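Local coordinates for putative exported protein (Peptoclostridium difficile, PDB 5TTA), which is of unknown function but is probably exported from the cell and belongs to an uncharacterised protein family grouped with the E-set folds, at residues Thr78-Asp83 and Ser232-Glu237; Val203-Ser208 and Ser241-Tyr246; Val98-Glu103 and Ile118-Ser123. All blocks are in the same frame, centred on the assembly; numbering follows the deposited sequence.

Contact 1. Residues Thr78-Asp83 and Ser232-Glu237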
loop_
_atom_site.group_PDB
_atom_site.type_symbol
_atom_site.label_atom_id
_atom_site.label_comp_id
_atom_site.label_asym_id
_atom_site.label_seq_id
_atom_site.Cartn_x
_atom_site.Cartn_y
_atom_site.Cartn_z
ATOM N N THR A 78 24.379 -1.501 -9.471
ATOM C CA THR A 78 24.528 -0.890 -10.786
ATOM C C THR A 78 25.205 -1.883 -11.718
ATOM O O THR A 78 26.186 -2.526 -11.339
ATOM C CB THR A 78 25.343 0.408 -10.721
ATOM O OG1 THR A 78 24.636 1.376 -9.938
ATOM C CG2 THR A 78 25.566 0.986 -12.132
ATOM N N CYS A 79 24.686 -1.991 -12.944
ATOM C CA CYS A 79 25.259 -2.854 -13.964
ATOM C C CYS A 79 25.689 -2.055 -15.188
ATOM O O CYS A 79 25.116 -1.009 -15.506
ATOM C CB CYS A 79 24.284 -3.919 -14.442
ATOM S SG CYS A 79 23.733 -5.062 -13.127
ATOM N N LEU A 80 26.681 -2.614 -15.867
ATOM C CA LEU A 80 27.279 -2.134 -17.102
ATOM C C LEU A 80 27.367 -3.315 -18.046
ATOM O O LEU A 80 27.489 -4.458 -17.599
ATOM C CB LEU A 80 28.685 -1.562 -16.851
ATOM C CG LEU A 80 28.705 -0.412 -15.850
ATOM C CD1 LEU A 80 30.188 -0.025 -15.572
ATOM C CD2 LEU A 80 27.988 0.789 -16.432
ATOM N N ALA A 81 27.263 -3.048 -19.345
ATOM C CA ALA A 81 27.198 -4.115 -20.340
ATOM C C ALA A 81 28.249 -3.911 -21.418
ATOM O O ALA A 81 28.551 -2.777 -21.791
ATOM C CB ALA A 81 25.793 -4.176 -20.987
ATOM N N TYR A 82 28.788 -5.024 -21.936
ATOM C CA TYR A 82 29.866 -5.014 -22.910
ATOM C C TYR A 82 29.588 -6.051 -23.978
ATOM O O TYR A 82 29.076 -7.131 -23.677
ATOM C CB TYR A 82 31.232 -5.320 -22.241
ATOM C CG TYR A 82 31.617 -4.201 -21.332
ATOM C CD1 TYR A 82 31.115 -4.121 -20.031
ATOM C CD2 TYR A 82 32.434 -3.175 -21.804
ATOM C CE1 TYR A 82 31.418 -3.040 -19.215
ATOM C CE2 TYR A 82 32.747 -2.110 -21.002
ATOM C CZ TYR A 82 32.255 -2.043 -19.725
ATOM O OH TYR A 82 32.592 -0.962 -18.968
ATOM N N ASP A 83 29.986 -5.739 -25.220
ATOM C CA ASP A 83 29.937 -6.723 -26.303
ATOM C C ASP A 83 31.111 -7.699 -26.211
ATOM O O ASP A 83 31.960 -7.633 -25.311
ATOM C CB ASP A 83 29.850 -6.044 -27.682
ATOM C CG ASP A 83 31.197 -5.504 -28.210
ATOM O OD1 ASP A 83 32.277 -5.664 -27.583
ATOM O OD2 ASP A 83 31.175 -4.893 -29.297
ATOM N N SER A 232 35.716 4.425 -13.490
ATOM C CA SER A 232 36.670 3.606 -14.233
ATOM C C SER A 232 36.027 2.854 -15.395
ATOM O O SER A 232 36.678 2.636 -16.426
ATOM C CB SER A 232 37.335 2.607 -13.294
ATOM O OG SER A 232 38.085 3.276 -12.303
ATOM N N PHE A 233 34.776 2.435 -15.254
ATOM C CA PHE A 233 34.180 1.513 -16.210
ATOM C C PHE A 233 33.113 2.121 -17.112
ATOM O O PHE A 233 33.024 1.724 -18.267
ATOM C CB PHE A 233 33.565 0.305 -15.476
ATOM C CG PHE A 233 34.582 -0.672 -14.917
ATOM C CD1 PHE A 233 34.701 -0.868 -13.544
ATOM C CD2 PHE A 233 35.394 -1.415 -15.767
ATOM C CE1 PHE A 233 35.628 -1.783 -13.017
ATOM C CE2 PHE A 233 36.320 -2.322 -15.249
ATOM C CZ PHE A 233 36.422 -2.514 -13.868
ATOM N N GLN A 234 32.256 3.028 -16.628
ATOM C CA GLN A 234 31.043 3.360 -17.383
ATOM C C GLN A 234 31.408 4.069 -18.681
ATOM O O GLN A 234 32.106 5.093 -18.669
ATOM C CB GLN A 234 30.080 4.223 -16.568
ATOM C CG GLN A 234 28.943 4.790 -17.440
ATOM C CD GLN A 234 27.819 5.435 -16.653
ATOM O OE1 GLN A 234 26.631 5.251 -16.966
ATOM N NE2 GLN A 234 28.179 6.224 -15.656
ATOM N N GLY A 235 30.956 3.501 -19.800
ATOM C CA GLY A 235 31.277 4.004 -21.117
ATOM C C GLY A 235 32.720 3.853 -21.558
ATOM O O GLY A 235 33.121 4.507 -22.515
ATOM N N LYS A 236 33.505 2.986 -20.915
ATOM C CA LYS A 236 34.906 2.780 -21.269
ATOM C C LYS A 236 35.126 1.367 -21.789
ATOM O O LYS A 236 34.504 0.417 -21.309
ATOM C CB LYS A 236 35.818 2.991 -20.062
ATOM C CG LYS A 236 35.502 4.205 -19.226
ATOM C CD LYS A 236 36.125 5.456 -19.805
ATOM C CE LYS A 236 36.478 6.453 -18.696
ATOM N NZ LYS A 236 37.687 6.064 -17.876
ATOM N N GLU A 237 36.058 1.234 -22.727
ATOM C CA GLU A 237 36.482 -0.076 -23.208
ATOM C C GLU A 237 37.240 -0.828 -22.108
ATOM O O GLU A 237 37.955 -0.235 -21.300
ATOM C CB GLU A 237 37.356 0.087 -24.460
ATOM C CG GLU A 237 37.536 -1.193 -25.272
ATOM C CD GLU A 237 38.122 -0.959 -26.661
ATOM O OE1 GLU A 237 38.280 0.214 -27.065
ATOM O OE2 GLU A 237 38.426 -1.958 -27.350
HETATM O O HOH W 1 30.030 0.746 -19.646
#

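Contact 2. Residues Val203-Ser208 and Ser241-Tyr246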
loop_
_atom_site.group_PDB
_atom_site.type_symbol
_atom_site.label_atom_id
_atom_site.label_comp_id
_atom_site.label_asym_id
_atom_site.label_seq_id
_atom_site.Cartn_x
_atom_site.Cartn_y
_atom_site.Cartn_z
ATOM N N VAL A 203 24.779 -8.431 -25.935
ATOM C CA VAL A 203 25.463 -8.289 -24.652
ATOM C C VAL A 203 26.181 -9.595 -24.345
ATOM O O VAL A 203 25.548 -10.648 -24.249
ATOM C CB VAL A 203 24.484 -7.935 -23.528
ATOM C CG1 VAL A 203 25.199 -7.986 -22.179
ATOM C CG2 VAL A 203 23.852 -6.578 -23.754
ATOM N N LYS A 204 27.505 -9.526 -24.186
ATOM C CA LYS A 204 28.311 -10.692 -23.856
ATOM C C LYS A 204 28.704 -10.721 -22.389
ATOM O O LYS A 204 28.812 -11.804 -21.803
ATOM C CB LYS A 204 29.575 -10.714 -24.737
ATOM C CG LYS A 204 30.491 -11.911 -24.542
ATOM C CD LYS A 204 29.816 -13.223 -24.911
ATOM C CE LYS A 204 30.844 -14.262 -25.344
ATOM N NZ LYS A 204 31.630 -14.765 -24.199
ATOM N N TYR A 205 28.878 -9.557 -21.776
ATOM C CA TYR A 205 29.323 -9.474 -20.403
ATOM C C TYR A 205 28.544 -8.398 -19.681
ATOM O O TYR A 205 28.306 -7.311 -20.220
ATOM C CB TYR A 205 30.833 -9.130 -20.311
ATOM C CG TYR A 205 31.761 -10.002 -21.124
ATOM C CD1 TYR A 205 32.268 -11.201 -20.593
ATOM C CD2 TYR A 205 32.205 -9.598 -22.381
ATOM C CE1 TYR A 205 33.140 -11.987 -21.314
ATOM C CE2 TYR A 205 33.090 -10.370 -23.107
ATOM C CZ TYR A 205 33.553 -11.568 -22.571
ATOM O OH TYR A 205 34.416 -12.341 -23.303
ATOM N N ILE A 206 28.182 -8.702 -18.453
ATOM C CA ILE A 206 27.586 -7.742 -17.540
ATOM C C ILE A 206 28.482 -7.707 -16.318
ATOM O O ILE A 206 28.818 -8.761 -15.770
ATOM C CB ILE A 206 26.146 -8.142 -17.184
ATOM C CG1 ILE A 206 25.286 -8.071 -18.456
ATOM C CG2 ILE A 206 25.600 -7.273 -16.062
ATOM C CD1 ILE A 206 23.938 -8.586 -18.246
ATOM N N ILE A 207 28.937 -6.520 -15.931
ATOM C CA ILE A 207 29.692 -6.396 -14.691
ATOM C C ILE A 207 28.891 -5.489 -13.783
ATOM O O ILE A 207 28.227 -4.566 -14.262
ATOM C CB ILE A 207 31.128 -5.863 -14.932
ATOM C CG1 ILE A 207 31.084 -4.484 -15.581
ATOM C CG2 ILE A 207 31.900 -6.831 -15.863
ATOM C CD1 ILE A 207 32.503 -3.805 -15.660
ATOM N N SER A 208 28.921 -5.777 -12.477
ATOM C CA SER A 208 28.053 -5.116 -11.518
ATOM C C SER A 208 28.816 -4.663 -10.280
ATOM O O SER A 208 29.949 -5.099 -10.007
ATOM C CB SER A 208 26.893 -6.022 -11.106
ATOM O OG SER A 208 26.301 -6.606 -12.269
ATOM N N SER A 241 40.405 -10.017 -20.883
ATOM C CA SER A 241 40.887 -10.720 -19.696
ATOM C C SER A 241 40.190 -10.233 -18.436
ATOM O O SER A 241 39.765 -11.041 -17.598
ATOM C CB SER A 241 42.396 -10.550 -19.549
ATOM O OG SER A 241 42.776 -10.963 -18.254
ATOM N N VAL A 242 40.064 -8.911 -18.283
ATOM C CA VAL A 242 39.322 -8.354 -17.154
ATOM C C VAL A 242 37.864 -8.823 -17.173
ATOM O O VAL A 242 37.326 -9.266 -16.149
ATOM C CB VAL A 242 39.420 -6.822 -17.147
ATOM C CG1 VAL A 242 38.425 -6.242 -16.154
ATOM C CG2 VAL A 242 40.892 -6.371 -16.768
ATOM N N LEU A 243 37.190 -8.715 -18.329
ATOM C CA LEU A 243 35.784 -9.118 -18.368
ATOM C C LEU A 243 35.624 -10.608 -18.074
ATOM O O LEU A 243 34.767 -10.999 -17.270
ATOM C CB LEU A 243 35.156 -8.756 -19.708
ATOM C CG LEU A 243 35.064 -7.247 -19.970
ATOM C CD1 LEU A 243 34.686 -6.970 -21.424
ATOM C CD2 LEU A 243 34.086 -6.583 -19.024
ATOM N N GLU A 244 36.442 -11.448 -18.708
ATOM C CA GLU A 244 36.309 -12.889 -18.512
ATOM C C GLU A 244 36.534 -13.298 -17.065
ATOM O O GLU A 244 35.892 -14.233 -16.585
ATOM C CB GLU A 244 37.279 -13.646 -19.417
ATOM C CG GLU A 244 36.839 -13.748 -20.876
ATOM C CD GLU A 244 35.696 -14.746 -21.082
ATOM O OE1 GLU A 244 34.846 -14.520 -21.975
ATOM O OE2 GLU A 244 35.655 -15.761 -20.351
ATOM N N ASN A 245 37.427 -12.616 -16.347
ATOM C CA ASN A 245 37.785 -13.032 -14.999
ATOM C C ASN A 245 37.171 -12.141 -13.932
ATOM O O ASN A 245 37.581 -12.212 -12.768
ATOM C CB ASN A 245 39.308 -13.076 -14.862
ATOM C CG ASN A 245 39.935 -14.034 -15.850
ATOM O OD1 ASN A 245 39.558 -15.200 -15.917
ATOM N ND2 ASN A 245 40.864 -13.534 -16.653
ATOM N N TYR A 246 36.175 -11.333 -14.301
ATOM C CA TYR A 246 35.655 -10.302 -13.397
ATOM C C TYR A 246 35.095 -10.903 -12.110
ATOM O O TYR A 246 35.279 -10.338 -11.028
ATOM C CB TYR A 246 34.591 -9.452 -14.105
ATOM C CG TYR A 246 34.179 -8.222 -13.304
ATOM C CD1 TYR A 246 34.886 -7.018 -13.414
ATOM C CD2 TYR A 246 33.135 -8.280 -12.407
ATOM C CE1 TYR A 246 34.529 -5.901 -12.667
ATOM C CE2 TYR A 246 32.773 -7.172 -11.649
ATOM C CZ TYR A 246 33.465 -5.993 -11.783
ATOM O OH TYR A 246 33.084 -4.904 -11.042
HETATM O O HOH W 2 31.964 -4.955 -8.638
#

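Contact 3. Residues Val98-Glu103 and Ile118-Ser123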
loop_
_atom_site.group_PDB
_atom_site.type_symbol
_atom_site.label_atom_id
_atom_site.label_comp_id
_atom_site.label_asym_id
_atom_site.label_seq_id
_atom_site.Cartn_x
_atom_site.Cartn_y
_atom_site.Cartn_z
ATOM N N VAL A 98 7.185 -6.317 -26.549
ATOM C CA VAL A 98 5.977 -6.003 -27.307
ATOM C C VAL A 98 5.538 -7.264 -28.040
ATOM O O VAL A 98 6.371 -8.082 -28.442
ATOM C CB VAL A 98 6.222 -4.833 -28.290
ATOM C CG1 VAL A 98 4.941 -4.443 -29.018
ATOM C CG2 VAL A 98 6.810 -3.622 -27.547
ATOM N N ALA A 99 4.224 -7.430 -28.186
ATOM C CA ALA A 99 3.623 -8.566 -28.879
ATOM C C ALA A 99 3.035 -8.131 -30.217
ATOM O O ALA A 99 2.860 -6.941 -30.492
ATOM C CB ALA A 99 2.530 -9.221 -28.019
ATOM N N ALA A 100 2.709 -9.127 -31.048
ATOM C CA ALA A 100 2.266 -8.854 -32.416
ATOM C C ALA A 100 1.038 -7.948 -32.453
ATOM O O ALA A 100 0.917 -7.097 -33.342
ATOM C CB ALA A 100 1.987 -10.166 -33.143
ATOM N N ASP A 101 0.124 -8.104 -31.492
ATOM C CA ASP A 101 -1.079 -7.281 -31.410
ATOM C C ASP A 101 -0.840 -5.969 -30.672
ATOM O O ASP A 101 -1.805 -5.264 -30.344
ATOM C CB ASP A 101 -2.223 -8.062 -30.736
ATOM C CG ASP A 101 -1.951 -8.385 -29.244
ATOM O OD1 ASP A 101 -0.864 -8.048 -28.724
ATOM O OD2 ASP A 101 -2.827 -8.998 -28.584
ATOM N N GLY A 102 0.421 -5.640 -30.389
ATOM C CA GLY A 102 0.774 -4.406 -29.723
ATOM C C GLY A 102 0.782 -4.464 -28.211
ATOM O O GLY A 102 1.129 -3.460 -27.575
ATOM N N GLU A 103 0.407 -5.593 -27.612
ATOM C CA GLU A 103 0.421 -5.690 -26.162
ATOM C C GLU A 103 1.853 -5.549 -25.640
ATOM O O GLU A 103 2.790 -6.132 -26.188
ATOM C CB GLU A 103 -0.165 -7.023 -25.714
ATOM C CG GLU A 103 -0.640 -7.002 -24.284
ATOM C CD GLU A 103 -1.753 -5.994 -24.079
ATOM O OE1 GLU A 103 -2.597 -5.853 -24.995
ATOM O OE2 GLU A 103 -1.781 -5.339 -23.010
ATOM N N ILE A 118 6.129 -14.566 -28.236
ATOM C CA ILE A 118 6.879 -14.127 -29.407
ATOM C C ILE A 118 7.079 -12.617 -29.303
ATOM O O ILE A 118 6.126 -11.835 -29.365
ATOM C CB ILE A 118 6.158 -14.525 -30.699
ATOM C CG1 ILE A 118 6.146 -16.050 -30.830
ATOM C CG2 ILE A 118 6.816 -13.901 -31.902
ATOM C CD1 ILE A 118 5.222 -16.576 -31.895
ATOM N N VAL A 119 8.325 -12.192 -29.134
ATOM C CA VAL A 119 8.615 -10.795 -28.864
ATOM C C VAL A 119 8.921 -10.142 -30.205
ATOM O O VAL A 119 9.944 -10.441 -30.830
ATOM C CB VAL A 119 9.778 -10.660 -27.868
ATOM C CG1 VAL A 119 10.127 -9.195 -27.604
ATOM C CG2 VAL A 119 9.412 -11.384 -26.565
ATOM N N THR A 120 8.015 -9.277 -30.666
ATOM C CA THR A 120 8.183 -8.628 -31.959
ATOM C C THR A 120 8.983 -7.331 -31.868
ATOM O O THR A 120 9.434 -6.828 -32.904
ATOM C CB THR A 120 6.813 -8.358 -32.611
ATOM O OG1 THR A 120 6.205 -7.200 -32.031
ATOM C CG2 THR A 120 5.868 -9.549 -32.408
ATOM N N GLY A 121 9.183 -6.801 -30.661
ATOM C CA GLY A 121 9.935 -5.571 -30.474
ATOM C C GLY A 121 10.051 -5.257 -28.994
ATOM O O GLY A 121 9.615 -6.034 -28.133
ATOM N N ILE A 122 10.640 -4.092 -28.703
ATOM C CA ILE A 122 10.794 -3.622 -27.332
ATOM C C ILE A 122 10.146 -2.249 -27.165
ATOM O O ILE A 122 10.024 -1.465 -28.114
ATOM C CB ILE A 122 12.280 -3.573 -26.908
ATOM C CG1 ILE A 122 13.047 -2.558 -27.741
ATOM C CG2 ILE A 122 12.930 -4.945 -27.048
ATOM C CD1 ILE A 122 14.436 -2.287 -27.203
ATOM N N SER A 123 9.737 -1.968 -25.929
ATOM C CA SER A 123 9.171 -0.679 -25.535
ATOM C C SER A 123 10.005 -0.084 -24.404
ATOM O O SER A 123 9.922 -0.564 -23.255
ATOM C CB SER A 123 7.716 -0.837 -25.098
ATOM O OG SER A 123 7.137 0.419 -24.774
#

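Contact 1. Residues Thr78-Asp83 and Ser232-Glu237
This is a strand-to-helix-end contact, mixed apolar and polar, in which the C-terminal end of helix 226-233 and the turn that follows it lie over strand 72-82 of the antiparallel sheet. Leu80 and Tyr82, two apart on the strand, both reach out from the same face. In each, CG stands anti to the carbonyl carbon (Tyr82 chi1 -67°). Leu80 brings its two methyls to different residues: CD1 presses on Phe233 CB at 3.4 Å, crossing that side chain at about a right angle, while CD2 rests on Gln234 CB at 4.0 Å. The amide end of Gln234 is drawn off to Ser131. The Phe233 side chain touches through its CB, its ring leading away from the strand and meeting Trp229. The chain leaves the helix here through a type II turn, Phe233 to Lys236, closed by Lys236 N to Phe233 O at 3.0 Å; Gly235 takes the positive phi (69°) of its third position. Tyr82 points its ring edge-on into this turn. Lys236 O lies in the ring plane, 3.1 Å from Tyr82 CE2, and is at best a weak hydrogen-bond acceptor for Tyr82 OH at 3.3 Å. The same OH is 2.8 Å from Phe233 O. Water 1 joins it to the turn, standing 3.2 Å from Tyr82 OH and accepting from Gly235 N at 2.9 Å. One phenol tip thus meets two backbone carbonyls and a water, so the turn is tied to the sheet through its main chain, with Leu80 supplying the apolar half of the grip.

Contact 2. Residues Val203-Ser208 and Ser241-Tyr246
Tyr205 holds CG anti to its carbonyl carbon (chi1 -52°) and Tyr246 holds CG anti to its backbone N (chi1 -170°), which brings each ring against an aliphatic side chain of the other segment. Leu243 CB sits over the Tyr205 ring, 3.9 Å from its centroid, a CH-pi contact; Lys204 CG lies over the opposite face, near the rim. Ile207 CB lies over the Tyr246 ring in the same way, also CH-pi, 3.8 Å from the ring centroid, and Ile207 CG2 meets Leu243 CD2 at 3.9 Å, joining the two CH-pi contacts. At the polar end Glu244, bent at chi2, sets OE1 at the edge of the Tyr205 ring with its carboxylate turned 85° to it. Tyr205 OH donates to the anti lone pair of Glu244 OE1 at 2.6 Å, and Lys204 NZ makes a long salt bridge to Glu244 OE1 at 3.9 Å. At the other end, water 2 donates to Ser208 O at 2.4 Å and lies 2.7 Å from Tyr246 OH, which also bonds Trp229 NE1. Lys204 and Tyr205 form a classic beta bulge facing Tyr82. The phenol and ammonium near OE1 would both favour a charged Glu244, clasping helix 240-244 to the start of strand 205-215, where Lys204 and Glu244 are exposed.

Contact 3. Residues Val98-Glu103 and Ile118-Ser123
Val98 carries the tight part of this surface contact, whereas the turn after it and the Thr120 side chain form the looser, solvent-facing part. Both polar groups of the Val98 backbone are engaged. Its N donates to Gly121 O at 2.9 Å, reaching that oxygen from 43° above the carbonyl plane, and Val98 O accepts from Thr120 N at 3.0 Å. Each bond is moderately bent, with an angle of 148° at the hydrogen. A CA-H···O contact from Val119 CA, 3.5 Å from Val98 O, gives the carbonyl a further neighbour. Gly121 N is buried with no partner in the model. The Val98 side chain, CG1 anti to the backbone N (chi1 -176°), lays CG2 along the opposing chain, 3.6 Å from Ile122 C and 3.8 Å from Ser123 CB.

Beyond Val98 the packing thins. Thr120 keeps OG1 in the crowded position between its N and carbonyl carbon, and its CG2 reaches Ala100, 3.5 Å from Ala100 N; both residues are exposed. Ala99 to Gly102 is a type I turn, closed by Gly102 N to Ala99 O, and Asp101 OD1 accepts from Glu103 N at 3.0 Å, an Asx turn. A further bond, Ala99 N to Glu103 O, closes the loop, so Asp101 to Glu103 are held by local bonds and make no contact with the partner segment.

Strands 96-98 and 121-123 make a two-stranded antiparallel sheet, which also has a backbone hydrogen bond between Ser123 and Gln96. Around it, Ala99 and Glu103 pack on Tyr116, Val119 lies on Trp57 and bonds Gln196 through its N, and Ile122 touches Asp192, just beyond strand 183-189.

Contacts 1 and 2 hold the same sheet: strands 72-82 and 205-215 are neighbours in it, and the consecutive helices 226-233 and 240-244 close over it, so the two contacts, with centres 9 Å apart, touch through Tyr82 N and Tyr205 O (2.9 Å). Both are partly buried and mix apolar packing with tyrosine hydroxyls, but contact 1 spends its polar groups on a backbone turn, whereas contact 2 adds CH-pi contacts over two tyrosine ring faces and a charged, exposed end. Contact 3 lies at the surface, about 28 Å from contact 1 and 30 Å from contact 2 between centres, in a separate small sheet, and relies mainly on backbone hydrogen bonds.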